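Local coordinates for insect group II chitinase (Ostrinia furnacalis, PDB 5Y2B), which probably hydrolyses the beta-1,4 linkages of chitin, as a glycoside hydrolase family 18 chitinase, and is seen here with bound N-acetylglucosamine units, at residues K8-Y13 / H38-F43; T14-Y19 / M344-D349; P249-S254 / K282-Y287. All blocks are in the same frame, centred on the assembly; numbering follows the deposited sequence.

Interaction 1: K8-Y13 / H38-F43. With NAG (2-acetamido-2-deoxy-beta-D-glucopyranose), chain B.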
loop_
_atom_site.group_PDB
_atom_site.type_symbol
_atom_site.label_atom_id
_atom_site.label_comp_id
_atom_site.label_asym_id
_atom_site.label_seq_id
_atom_site.Cartn_x
_atom_site.Cartn_y
_atom_site.Cartn_z
ATOM N N LYS A 8 -8.896 6.160 10.815
ATOM C CA LYS A 8 -7.525 6.396 10.387
ATOM C C LYS A 8 -7.484 6.632 8.880
ATOM O O LYS A 8 -8.246 6.031 8.125
ATOM C CB LYS A 8 -6.622 5.208 10.707
ATOM C CG LYS A 8 -6.444 4.906 12.179
ATOM C CD LYS A 8 -5.453 3.801 12.357
ATOM C CE LYS A 8 -5.077 3.677 13.840
ATOM N NZ LYS A 8 -6.221 3.147 14.603
ATOM N N LEU A 9 -6.579 7.506 8.446
ATOM C CA LEU A 9 -6.213 7.582 7.033
ATOM C C LEU A 9 -4.687 7.483 6.997
ATOM O O LEU A 9 -3.982 8.453 7.292
ATOM C CB LEU A 9 -6.733 8.874 6.386
ATOM C CG LEU A 9 -7.145 8.754 4.926
ATOM C CD1 LEU A 9 -7.725 10.083 4.384
ATOM C CD2 LEU A 9 -5.947 8.271 4.074
ATOM N N VAL A 10 -4.176 6.318 6.628
ATOM C CA VAL A 10 -2.743 6.037 6.674
ATOM C C VAL A 10 -2.172 6.310 5.283
ATOM O O VAL A 10 -2.563 5.661 4.312
ATOM C CB VAL A 10 -2.493 4.582 7.129
ATOM C CG1 VAL A 10 -1.024 4.241 7.234
ATOM C CG2 VAL A 10 -3.211 4.340 8.476
ATOM N N CYS A 11 -1.262 7.273 5.175
ATOM C CA CYS A 11 -0.655 7.622 3.896
ATOM C C CYS A 11 0.780 7.129 3.838
ATOM O O CYS A 11 1.588 7.480 4.703
ATOM C CB CYS A 11 -0.635 9.142 3.692
ATOM S SG CYS A 11 -2.211 9.866 3.900
ATOM N N TYR A 12 1.101 6.369 2.806
ATOM C CA TYR A 12 2.482 6.012 2.558
ATOM C C TYR A 12 3.188 7.167 1.836
ATOM O O TYR A 12 2.679 7.710 0.838
ATOM C CB TYR A 12 2.534 4.698 1.760
ATOM C CG TYR A 12 2.448 3.481 2.671
ATOM C CD1 TYR A 12 1.210 2.943 3.043
ATOM C CD2 TYR A 12 3.610 2.916 3.225
ATOM C CE1 TYR A 12 1.123 1.841 3.911
ATOM C CE2 TYR A 12 3.542 1.829 4.077
ATOM C CZ TYR A 12 2.294 1.290 4.414
ATOM O OH TYR A 12 2.236 0.211 5.263
ATOM N N TYR A 13 4.325 7.583 2.396
ATOM C CA TYR A 13 5.293 8.460 1.746
ATOM C C TYR A 13 6.414 7.582 1.169
ATOM O O TYR A 13 6.796 6.589 1.792
ATOM C CB TYR A 13 5.850 9.465 2.785
ATOM C CG TYR A 13 7.058 10.178 2.283
ATOM C CD1 TYR A 13 6.921 11.320 1.498
ATOM C CD2 TYR A 13 8.331 9.682 2.533
ATOM C CE1 TYR A 13 8.009 11.943 0.968
ATOM C CE2 TYR A 13 9.445 10.321 2.021
ATOM C CZ TYR A 13 9.264 11.452 1.238
ATOM O OH TYR A 13 10.329 12.112 0.721
ATOM N N HIS A 38 -1.970 9.433 9.754
ATOM C CA HIS A 38 -0.735 8.695 9.955
ATOM C C HIS A 38 0.031 8.783 8.652
ATOM O O HIS A 38 -0.569 8.685 7.578
ATOM C CB HIS A 38 -1.020 7.218 10.300
ATOM C CG HIS A 38 -1.722 7.035 11.616
ATOM N ND1 HIS A 38 -3.047 7.371 11.807
ATOM C CD2 HIS A 38 -1.266 6.595 12.818
ATOM C CE1 HIS A 38 -3.389 7.119 13.067
ATOM N NE2 HIS A 38 -2.328 6.649 13.700
ATOM N N ILE A 39 1.341 8.993 8.736
ATOM C CA ILE A 39 2.223 8.915 7.581
ATOM C C ILE A 39 3.218 7.790 7.837
ATOM O O ILE A 39 3.779 7.684 8.940
ATOM C CB ILE A 39 2.923 10.257 7.320
ATOM C CG1 ILE A 39 1.898 11.293 6.851
ATOM C CG2 ILE A 39 4.044 10.107 6.303
ATOM C CD1 ILE A 39 2.380 12.764 7.111
ATOM N N VAL A 40 3.416 6.941 6.829
ATOM C CA VAL A 40 4.335 5.815 6.921
ATOM C C VAL A 40 5.403 6.022 5.862
ATOM O O VAL A 40 5.090 6.236 4.675
ATOM C CB VAL A 40 3.626 4.464 6.743
ATOM C CG1 VAL A 40 4.627 3.343 6.816
ATOM C CG2 VAL A 40 2.633 4.272 7.852
ATOM N N TYR A 41 6.656 6.035 6.312
ATOM C CA TYR A 41 7.797 6.349 5.472
ATOM C C TYR A 41 8.285 5.063 4.813
ATOM O O TYR A 41 8.730 4.144 5.507
ATOM C CB TYR A 41 8.883 6.979 6.330
ATOM C CG TYR A 41 10.033 7.589 5.547
ATOM C CD1 TYR A 41 10.962 6.790 4.922
ATOM C CD2 TYR A 41 10.225 8.975 5.519
ATOM C CE1 TYR A 41 12.036 7.337 4.250
ATOM C CE2 TYR A 41 11.301 9.539 4.863
ATOM C CZ TYR A 41 12.185 8.700 4.212
ATOM O OH TYR A 41 13.235 9.227 3.540
ATOM N N GLY A 42 8.179 4.972 3.490
ATOM C CA GLY A 42 8.764 3.849 2.754
ATOM C C GLY A 42 10.056 4.277 2.084
ATOM O O GLY A 42 10.085 5.292 1.393
ATOM N N PHE A 43 11.135 3.525 2.313
ATOM C CA PHE A 43 11.231 2.314 3.102
ATOM C C PHE A 43 12.617 2.350 3.742
ATOM O O PHE A 43 13.569 2.805 3.093
ATOM C CB PHE A 43 11.119 1.033 2.230
ATOM C CG PHE A 43 9.707 0.620 1.901
ATOM C CD1 PHE A 43 8.849 0.189 2.889
ATOM C CD2 PHE A 43 9.248 0.651 0.583
ATOM C CE1 PHE A 43 7.543 -0.157 2.599
ATOM C CE2 PHE A 43 7.961 0.281 0.269
ATOM C CZ PHE A 43 7.099 -0.123 1.278
HETATM C C1 NAG B . 3.083 -3.061 -1.985
HETATM C C2 NAG B . 4.333 -2.570 -1.179
HETATM C C3 NAG B . 5.252 -1.687 -2.034
HETATM C C4 NAG B . 4.786 -1.695 -3.488
HETATM C C5 NAG B . 3.328 -1.254 -3.593
HETATM C C6 NAG B . 2.769 -1.469 -4.978
HETATM C C7 NAG B . 2.890 -1.209 0.322
HETATM C C8 NAG B . 2.722 -0.699 1.764
HETATM N N2 NAG B . 3.996 -1.943 0.089
HETATM O O3 NAG B . 6.575 -2.204 -1.905
HETATM O O4 NAG B . 5.441 -0.693 -4.260
HETATM O O5 NAG B . 2.480 -1.959 -2.690
HETATM O O6 NAG B . 1.427 -1.031 -5.028
HETATM O O7 NAG B . 2.056 -0.937 -0.571
#

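Interaction 2: T14-Y19 / M344-D349. With NAG (2-acetamido-2-deoxy-beta-D-glucopyranose), chain B; NAG (2-acetamido-2-deoxy-beta-D-glucopyranose), chain C; NAG (2-acetamido-2-deoxy-beta-D-glucopyranose), chain D; NAG (2-acetamido-2-deoxy-beta-D-glucopyranose), chain E.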
loop_
_atom_site.group_PDB
_atom_site.type_symbol
_atom_site.label_atom_id
_atom_site.label_comp_id
_atom_site.label_asym_id
_atom_site.label_seq_id
_atom_site.Cartn_x
_atom_site.Cartn_y
_atom_site.Cartn_z
ATOM N N THR A 14 6.939 7.907 -0.014
ATOM C CA THR A 14 8.019 7.088 -0.574
ATOM C C THR A 14 9.242 7.951 -0.856
ATOM O O THR A 14 9.129 8.990 -1.513
ATOM C CB THR A 14 7.617 6.349 -1.854
ATOM O OG1 THR A 14 7.335 7.288 -2.899
ATOM C CG2 THR A 14 6.390 5.454 -1.617
ATOM N N ASN A 15 10.412 7.534 -0.348
ATOM C CA ASN A 15 11.543 8.430 -0.507
ATOM C C ASN A 15 12.020 8.512 -1.963
ATOM O O ASN A 15 12.627 9.522 -2.339
ATOM C CB ASN A 15 12.695 8.065 0.443
ATOM C CG ASN A 15 13.240 6.676 0.243
ATOM O OD1 ASN A 15 12.835 5.954 -0.654
ATOM N ND2 ASN A 15 14.150 6.295 1.099
ATOM N N TRP A 16 11.712 7.528 -2.814
ATOM C CA TRP A 16 12.242 7.577 -4.171
ATOM C C TRP A 16 11.409 8.437 -5.118
ATOM O O TRP A 16 11.816 8.640 -6.278
ATOM C CB TRP A 16 12.370 6.155 -4.737
ATOM C CG TRP A 16 11.067 5.455 -4.887
ATOM C CD1 TRP A 16 10.249 5.468 -5.991
ATOM C CD2 TRP A 16 10.394 4.636 -3.898
ATOM N NE1 TRP A 16 9.139 4.704 -5.757
ATOM C CE2 TRP A 16 9.196 4.177 -4.492
ATOM C CE3 TRP A 16 10.705 4.226 -2.588
ATOM C CZ2 TRP A 16 8.301 3.339 -3.823
ATOM C CZ3 TRP A 16 9.814 3.391 -1.920
ATOM C CH2 TRP A 16 8.620 2.955 -2.546
ATOM N N SER A 17 10.266 8.952 -4.671
ATOM C CA SER A 17 9.483 9.823 -5.536
ATOM C C SER A 17 10.153 11.182 -5.734
ATOM O O SER A 17 9.673 11.987 -6.541
ATOM C CB SER A 17 8.080 9.996 -4.947
ATOM O OG SER A 17 8.231 10.360 -3.593
ATOM N N TRP A 18 11.222 11.462 -4.988
ATOM C CA TRP A 18 12.090 12.607 -5.233
ATOM C C TRP A 18 12.804 12.514 -6.579
ATOM O O TRP A 18 13.112 13.536 -7.203
ATOM C CB TRP A 18 13.132 12.659 -4.119
ATOM C CG TRP A 18 13.946 13.923 -4.025
ATOM C CD1 TRP A 18 13.526 15.200 -4.258
ATOM C CD2 TRP A 18 15.310 14.020 -3.597
ATOM N NE1 TRP A 18 14.553 16.089 -4.017
ATOM C CE2 TRP A 18 15.657 15.391 -3.613
ATOM C CE3 TRP A 18 16.258 13.082 -3.164
ATOM C CZ2 TRP A 18 16.919 15.848 -3.239
ATOM C CZ3 TRP A 18 17.522 13.538 -2.773
ATOM C CH2 TRP A 18 17.842 14.911 -2.828
ATOM N N TYR A 19 13.118 11.300 -7.009
ATOM C CA TYR A 19 13.912 11.079 -8.210
ATOM C C TYR A 19 13.021 11.010 -9.444
ATOM O O TYR A 19 13.008 10.010 -10.142
ATOM C CB TYR A 19 14.711 9.790 -8.069
ATOM C CG TYR A 19 15.645 9.775 -6.901
ATOM C CD1 TYR A 19 16.857 10.426 -6.979
ATOM C CD2 TYR A 19 15.338 9.089 -5.721
ATOM C CE1 TYR A 19 17.757 10.405 -5.948
ATOM C CE2 TYR A 19 16.233 9.086 -4.648
ATOM C CZ TYR A 19 17.462 9.748 -4.791
ATOM O OH TYR A 19 18.420 9.786 -3.801
ATOM N N MET A 344 -6.195 3.378 3.881
ATOM C CA MET A 344 -4.771 3.544 3.637
ATOM C C MET A 344 -4.565 3.820 2.146
ATOM O O MET A 344 -5.240 3.208 1.311
ATOM C CB MET A 344 -4.013 2.271 4.063
ATOM C CG MET A 344 -2.534 2.221 3.699
ATOM S SD MET A 344 -2.176 1.546 2.061
ATOM C CE MET A 344 -2.149 -0.234 2.395
ATOM N N ILE A 345 -3.608 4.683 1.781
ATOM C CA ILE A 345 -3.316 4.862 0.356
ATOM C C ILE A 345 -1.860 4.523 0.065
ATOM O O ILE A 345 -0.949 4.862 0.832
ATOM C CB ILE A 345 -3.663 6.285 -0.160
ATOM C CG1 ILE A 345 -2.781 7.329 0.515
ATOM C CG2 ILE A 345 -5.104 6.572 0.077
ATOM C CD1 ILE A 345 -2.636 8.604 -0.242
ATOM N N TRP A 346 -1.656 3.845 -1.060
ATOM C CA TRP A 346 -0.360 3.711 -1.712
ATOM C C TRP A 346 -0.447 4.499 -3.022
ATOM O O TRP A 346 -1.131 4.057 -3.960
ATOM C CB TRP A 346 -0.016 2.238 -2.011
ATOM C CG TRP A 346 1.350 2.180 -2.584
ATOM C CD1 TRP A 346 1.705 2.325 -3.903
ATOM C CD2 TRP A 346 2.567 2.128 -1.842
ATOM N NE1 TRP A 346 3.072 2.313 -4.022
ATOM C CE2 TRP A 346 3.625 2.189 -2.773
ATOM C CE3 TRP A 346 2.864 2.003 -0.480
ATOM C CZ2 TRP A 346 4.953 2.132 -2.388
ATOM C CZ3 TRP A 346 4.183 1.957 -0.101
ATOM C CH2 TRP A 346 5.213 2.015 -1.048
ATOM N N ALA A 347 0.227 5.644 -3.132
ATOM C CA ALA A 347 1.016 6.392 -2.128
ATOM C C ALA A 347 0.757 7.909 -2.394
ATOM O O ALA A 347 0.161 8.265 -3.425
ATOM C CB ALA A 347 2.482 6.080 -2.260
ATOM N N LEU A 348 1.205 8.773 -1.475
ATOM C CA LEU A 348 0.909 10.207 -1.551
ATOM C C LEU A 348 1.266 10.780 -2.905
ATOM O O LEU A 348 0.503 11.563 -3.487
ATOM C CB LEU A 348 1.695 10.966 -0.473
ATOM C CG LEU A 348 1.010 10.881 0.884
ATOM C CD1 LEU A 348 2.026 11.211 1.976
ATOM C CD2 LEU A 348 -0.222 11.805 0.887
ATOM N N ASP A 349 2.411 10.362 -3.431
ATOM C CA ASP A 349 3.066 10.960 -4.583
ATOM C C ASP A 349 2.521 10.459 -5.911
ATOM O O ASP A 349 2.981 10.924 -6.964
ATOM C CB ASP A 349 4.541 10.634 -4.534
ATOM C CG ASP A 349 4.789 9.121 -4.354
ATOM O OD1 ASP A 349 4.888 8.379 -5.372
ATOM O OD2 ASP A 349 4.844 8.679 -3.171
HETATM C C1 NAG B . 3.083 -3.061 -1.985
HETATM C C2 NAG B . 4.333 -2.570 -1.179
HETATM C C3 NAG B . 5.252 -1.687 -2.034
HETATM C C4 NAG B . 4.786 -1.695 -3.488
HETATM C C5 NAG B . 3.328 -1.254 -3.593
HETATM C C6 NAG B . 2.769 -1.469 -4.978
HETATM C C7 NAG B . 2.890 -1.209 0.322
HETATM C C8 NAG B . 2.722 -0.699 1.764
HETATM N N2 NAG B . 3.996 -1.943 0.089
HETATM O O3 NAG B . 6.575 -2.204 -1.905
HETATM O O4 NAG B . 5.441 -0.693 -4.260
HETATM O O5 NAG B . 2.480 -1.959 -2.690
HETATM O O6 NAG B . 1.427 -1.031 -5.028
HETATM O O7 NAG B . 2.056 -0.937 -0.571
HETATM C C1 NAG C . 10.923 1.274 -6.095
HETATM C C2 NAG C . 12.294 1.428 -5.503
HETATM C C3 NAG C . 12.973 2.680 -6.070
HETATM C C4 NAG C . 12.937 2.690 -7.598
HETATM C C5 NAG C . 11.506 2.434 -8.106
HETATM C C6 NAG C . 11.440 2.207 -9.610
HETATM C C7 NAG C . 12.856 0.642 -3.226
HETATM C C8 NAG C . 12.690 0.920 -1.739
HETATM N N2 NAG C . 12.233 1.495 -4.047
HETATM O O3 NAG C . 14.300 2.749 -5.580
HETATM O O4 NAG C . 13.202 3.999 -8.091
HETATM O O5 NAG C . 10.993 1.265 -7.484
HETATM O O6 NAG C . 10.110 2.292 -10.086
HETATM O O7 NAG C . 13.518 -0.310 -3.656
HETATM C C1 NAG D . 6.581 -0.979 -4.991
HETATM C C2 NAG D . 6.721 0.131 -6.017
HETATM C C3 NAG D . 8.092 0.085 -6.645
HETATM C C4 NAG D . 9.106 0.192 -5.520
HETATM C C5 NAG D . 8.891 -0.968 -4.536
HETATM C C6 NAG D . 9.816 -0.902 -3.336
HETATM C C7 NAG D . 4.666 0.979 -7.086
HETATM C C8 NAG D . 3.601 0.718 -8.166
HETATM N N2 NAG D . 5.655 0.080 -7.012
HETATM O O3 NAG D . 8.202 1.164 -7.547
HETATM O O4 NAG D . 10.421 -0.011 -5.976
HETATM O O5 NAG D . 7.566 -0.855 -4.034
HETATM O O6 NAG D . 9.733 -2.077 -2.558
HETATM O O7 NAG D . 4.639 1.972 -6.337
HETATM C C1 NAG E . 14.574 4.324 -8.339
HETATM C C2 NAG E . 14.723 5.330 -9.485
HETATM C C3 NAG E . 16.178 5.792 -9.623
HETATM C C4 NAG E . 16.696 6.309 -8.286
HETATM C C5 NAG E . 16.556 5.206 -7.223
HETATM C C6 NAG E . 17.015 5.638 -5.850
HETATM C C7 NAG E . 13.024 5.111 -11.283
HETATM C C8 NAG E . 12.695 4.425 -12.601
HETATM N N2 NAG E . 14.214 4.800 -10.750
HETATM O O3 NAG E . 16.227 6.778 -10.632
HETATM O O4 NAG E . 18.053 6.740 -8.335
HETATM O O5 NAG E . 15.173 4.868 -7.102
HETATM O O6 NAG E . 16.332 4.906 -4.844
HETATM O O7 NAG E . 12.242 5.885 -10.727
HETATM O O HOH W 1 6.004 6.131 -5.431
HETATM O O HOH W 2 5.529 10.230 -1.174
#

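Interaction 3: P249-S254 / K282-Y287. With NAG (2-acetamido-2-deoxy-beta-D-glucopyranose), chain D; NAG (2-acetamido-2-deoxy-beta-D-glucopyranose), chain B.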
loop_
_atom_site.group_PDB
_atom_site.type_symbol
_atom_site.label_atom_id
_atom_site.label_comp_id
_atom_site.label_asym_id
_atom_site.label_seq_id
_atom_site.Cartn_x
_atom_site.Cartn_y
_atom_site.Cartn_z
ATOM N N PRO A 249 -5.347 2.036 -4.005
ATOM C CA PRO A 249 -4.243 2.446 -4.891
ATOM C C PRO A 249 -4.491 3.807 -5.517
ATOM O O PRO A 249 -5.595 4.117 -5.976
ATOM C CB PRO A 249 -4.241 1.355 -5.972
ATOM C CG PRO A 249 -5.750 1.047 -6.110
ATOM C CD PRO A 249 -6.387 1.276 -4.724
ATOM N N MET A 250 -3.428 4.635 -5.522
ATOM C CA MET A 250 -3.441 5.916 -6.214
ATOM C C MET A 250 -2.837 5.798 -7.600
ATOM O O MET A 250 -2.377 6.800 -8.150
ATOM C CB MET A 250 -2.707 7.005 -5.417
ATOM C CG MET A 250 -3.137 7.169 -3.930
ATOM S SD MET A 250 -4.709 8.009 -3.687
ATOM C CE MET A 250 -5.847 6.603 -3.702
ATOM N N TYR A 251 -2.798 4.590 -8.157
ATOM C CA TYR A 251 -2.080 4.311 -9.393
ATOM C C TYR A 251 -2.839 3.204 -10.108
ATOM O O TYR A 251 -3.826 2.633 -9.594
ATOM C CB TYR A 251 -0.628 3.890 -9.135
ATOM C CG TYR A 251 -0.606 2.588 -8.382
ATOM C CD1 TYR A 251 -0.787 2.566 -7.009
ATOM C CD2 TYR A 251 -0.486 1.379 -9.049
ATOM C CE1 TYR A 251 -0.815 1.399 -6.323
ATOM C CE2 TYR A 251 -0.510 0.204 -8.387
ATOM C CZ TYR A 251 -0.684 0.211 -7.025
ATOM O OH TYR A 251 -0.704 -0.961 -6.368
ATOM N N GLY A 252 -2.369 2.900 -11.302
ATOM C CA GLY A 252 -3.050 1.963 -12.159
ATOM C C GLY A 252 -2.073 0.903 -12.605
ATOM O O GLY A 252 -0.864 1.134 -12.693
ATOM N N GLN A 253 -2.608 -0.288 -12.837
ATOM C CA GLN A 253 -1.855 -1.339 -13.488
ATOM C C GLN A 253 -2.039 -1.213 -15.009
ATOM O O GLN A 253 -3.162 -1.131 -15.506
ATOM C CB GLN A 253 -2.314 -2.716 -12.978
ATOM C CG GLN A 253 -1.808 -3.106 -11.557
ATOM C CD GLN A 253 -0.292 -3.329 -11.478
ATOM O OE1 GLN A 253 0.361 -3.561 -12.484
ATOM N NE2 GLN A 253 0.265 -3.251 -10.273
ATOM N N SER A 254 -0.944 -1.235 -15.743
ATOM C CA SER A 254 -0.973 -0.996 -17.176
ATOM C C SER A 254 -0.551 -2.247 -17.934
ATOM O O SER A 254 0.247 -3.075 -17.451
ATOM C CB SER A 254 -0.062 0.188 -17.547
ATOM O OG SER A 254 1.312 -0.181 -17.370
ATOM N N LYS A 282 7.588 0.141 -16.484
ATOM C CA LYS A 282 6.667 -0.705 -17.227
ATOM C C LYS A 282 5.705 -1.411 -16.280
ATOM O O LYS A 282 6.097 -1.901 -15.222
ATOM C CB LYS A 282 7.459 -1.721 -18.044
ATOM C CG LYS A 282 6.627 -2.794 -18.693
ATOM C CD LYS A 282 7.519 -3.771 -19.449
ATOM C CE LYS A 282 8.285 -3.044 -20.553
ATOM N NZ LYS A 282 7.389 -2.331 -21.552
ATOM N N GLY A 283 4.431 -1.425 -16.634
ATOM C CA GLY A 283 3.453 -2.101 -15.818
ATOM C C GLY A 283 2.597 -1.210 -14.925
ATOM O O GLY A 283 1.513 -1.657 -14.532
ATOM N N PHE A 284 3.024 0.024 -14.581
ATOM C CA PHE A 284 2.132 0.887 -13.800
ATOM C C PHE A 284 2.236 2.357 -14.198
ATOM O O PHE A 284 3.177 2.795 -14.867
ATOM C CB PHE A 284 2.327 0.709 -12.274
ATOM C CG PHE A 284 3.339 1.636 -11.632
ATOM C CD1 PHE A 284 4.671 1.268 -11.540
ATOM C CD2 PHE A 284 2.936 2.830 -11.033
ATOM C CE1 PHE A 284 5.606 2.123 -10.911
ATOM C CE2 PHE A 284 3.836 3.668 -10.425
ATOM C CZ PHE A 284 5.190 3.316 -10.374
ATOM N N LEU A 285 1.206 3.106 -13.798
ATOM C CA LEU A 285 1.095 4.525 -14.058
ATOM C C LEU A 285 0.475 5.178 -12.839
ATOM O O LEU A 285 -0.473 4.640 -12.257
ATOM C CB LEU A 285 0.236 4.816 -15.265
ATOM C CG LEU A 285 0.688 4.231 -16.590
ATOM C CD1 LEU A 285 -0.419 4.442 -17.574
ATOM C CD2 LEU A 285 1.967 4.935 -17.061
ATOM N N ALA A 286 1.040 6.318 -12.447
ATOM C CA ALA A 286 0.446 7.137 -11.411
ATOM C C ALA A 286 -0.902 7.655 -11.899
ATOM O O ALA A 286 -1.124 7.838 -13.102
ATOM C CB ALA A 286 1.372 8.316 -11.074
ATOM N N TYR A 287 -1.791 7.949 -10.957
ATOM C CA TYR A 287 -3.060 8.531 -11.363
ATOM C C TYR A 287 -2.860 9.821 -12.145
ATOM O O TYR A 287 -3.612 10.100 -13.088
ATOM C CB TYR A 287 -3.930 8.830 -10.161
ATOM C CG TYR A 287 -5.266 9.410 -10.555
ATOM C CD1 TYR A 287 -6.277 8.593 -11.106
ATOM C CD2 TYR A 287 -5.533 10.749 -10.387
ATOM C CE1 TYR A 287 -7.518 9.125 -11.440
ATOM C CE2 TYR A 287 -6.763 11.298 -10.733
ATOM C CZ TYR A 287 -7.750 10.470 -11.251
ATOM O OH TYR A 287 -8.963 11.017 -11.590
HETATM C C1 NAG D . 6.581 -0.979 -4.991
HETATM C C2 NAG D . 6.721 0.131 -6.017
HETATM C C3 NAG D . 8.092 0.085 -6.645
HETATM C C4 NAG D . 9.106 0.192 -5.520
HETATM C C5 NAG D . 8.891 -0.968 -4.536
HETATM C C6 NAG D . 9.816 -0.902 -3.336
HETATM C C7 NAG D . 4.666 0.979 -7.086
HETATM C C8 NAG D . 3.601 0.718 -8.166
HETATM N N2 NAG D . 5.655 0.080 -7.012
HETATM O O3 NAG D . 8.202 1.164 -7.547
HETATM O O4 NAG D . 10.421 -0.011 -5.976
HETATM O O5 NAG D . 7.566 -0.855 -4.034
HETATM O O6 NAG D . 9.733 -2.077 -2.558
HETATM O O7 NAG D . 4.639 1.972 -6.337
HETATM C C1 NAG B . 3.083 -3.061 -1.985
HETATM C C2 NAG B . 4.333 -2.570 -1.179
HETATM C C3 NAG B . 5.252 -1.687 -2.034
HETATM C C4 NAG B . 4.786 -1.695 -3.488
HETATM C C5 NAG B . 3.328 -1.254 -3.593
HETATM C C6 NAG B . 2.769 -1.469 -4.978
HETATM C C7 NAG B . 2.890 -1.209 0.322
HETATM C C8 NAG B . 2.722 -0.699 1.764
HETATM N N2 NAG B . 3.996 -1.943 0.089
HETATM O O3 NAG B . 6.575 -2.204 -1.905
HETATM O O4 NAG B . 5.441 -0.693 -4.260
HETATM O O5 NAG B . 2.480 -1.959 -2.690
HETATM O O6 NAG B . 1.427 -1.031 -5.028
HETATM O O7 NAG B . 2.056 -0.937 -0.571
HETATM O O HOH W 3 3.208 1.660 -17.480
#

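Interaction 1: K8-Y13 / H38-F43
A chi1 of 179° swings V40 CG1 away from its own backbone N and out over the rim of the Y12 ring, whose own CG lies beside its backbone N (chi1 -85°), and the two side chains run side by side. V40 CB sits over one face of the phenol, 4.0 Å from the ring centroid in a CH-pi contact, while V40 CG1 presses on Y12 CE2 at 3.3 Å. The acetyl methyl C8 of the chain B NAG covers the opposite face, 3.3 Å from Y12 CZ, so the ring is clamped between protein and sugar; its OH bonds to D124. On the same side of the sheet V10 CG1 meets V40 CG2 at 3.7 Å. On the other side Y13 and Y41 point the same way, Y13 CE2 lying 3.5 Å from Y41 CE2 with the ring planes at 47°, next to helix 65-70, and C11 is disulfide-bonded to C36. The backbones are zipped in parallel register: C11 N to H38 O and V40 N to C11 O, both 2.9 Å, then Y13 N to V40 O and G42 N to Y13 O. This is the pairing of neighbouring strands in a TIM barrel, with Y12 and V40 facing the barrel interior, Y12 also reaching the sugar at its mouth, and Y13 and Y41 facing the surrounding helices.

Interaction 2: T14-Y19 / M344-D349
In the sugar-binding cleft at the C-terminal end of barrel strand 342-346, the side chains of W346 and W16 cross at about a right angle and their indoles meet edge to edge, W16 CH2 3.8 Å from W346 CZ2. Each ring offers a face to a sugar: W16 to the chain C NAG, its CE3 3.5 Å from N2, and W346 to the chain B NAG. At its edge W346 NE1 gives a nearly straight bond (162°) to the acetyl oxygen O7 of the chain D NAG, 2.8 Å away and in the indole plane. A tryptophan followed by a cis peptide, here between W346 and A347, is a feature of family 18 chitinases, where it floors the cleft. Behind it, T14 CG2 fills the space beside W346, 3.7 Å from CH2, and also touches A347 CB at 4.0 Å. With chi1 at 65°, T14 turns its hydroxyl toward D349, and OG1 donates to OD2 over 2.9 Å, coming from above the carboxylate plane. Two waters also link these residues, one joining T14 OG1 to D349 OD1 and the other T14 N to D349 OD2. S17 CB packs on D349 CG at 3.5 Å, and R20 forms a salt bridge with D349 OD1.

Interaction 3: P249-S254 / K282-Y287
G252 and L285 grip each other twice through their backbones: G252 N gives a short bond of 2.7 Å to L285 O, and L285 N returns a longer one of 3.1 Å to G252 O, the mark of an antiparallel hydrogen-bonded pair. Two residues on, past the non-hydrogen-bonded pair Q253 and F284, S254 N meets G283 O at 2.8 Å in a straight bond (177°), although the donor stands well above the carbonyl plane. G283 has a positive phi (102°), a conformation in which a CB would be jammed against the preceding carbonyl. At the other end Y287 N reaches M250 O where helix 287-296 begins; A286 is the N-cap, its N held by E289. A water joins S254 OG to F284 O. Outside this backbone frame the packing turns to sugar. The acetyl methyl C8 of the chain D NAG stands 3.4 Å above the plane of the F284 ring, over its centre. Y251 CB lies 4.2 Å from F284 CD2 and only 3.2 Å from L285 O. Y251 CG sits between the backbone N and carbonyl carbon of its own residue (chi1 64°), and the phenol extends to the chain B NAG, whose O6 donates to Y251 OH. D199 also bonds to that hydroxyl and to Q253 NE2. Replacing F284 by an alanine would probably leave the acetyl methyl without its aromatic platform and open a gap beside Y251 CB. The antiparallel pairing, added to a parallel barrel strand and lining the sugar cleft, is consistent with the insertion after the seventh strand in many family 18 chitinases.

In the fold
Starting from the N terminus, strand 8-14 pairs with strand 38-46 in interaction 1, closing a short, mostly loop-built excursion. The chain leaves that first strand directly into 14-19, which waits more than 300 residues for 344-349; interaction 2 therefore crosses interaction 1 and brings the first barrel strand's exit next to the last strand, 342-346. V10 O to I345 N and G42 O to N15 N join the two contacts. Interaction 3 closes a 27-residue loop nested within interaction 2 and follows interaction 1 in series. W346 O meets M250 N, linking 244-257 to 342-346. All three contacts touch the chain B NAG; interactions 2 and 3 also share that of chain D.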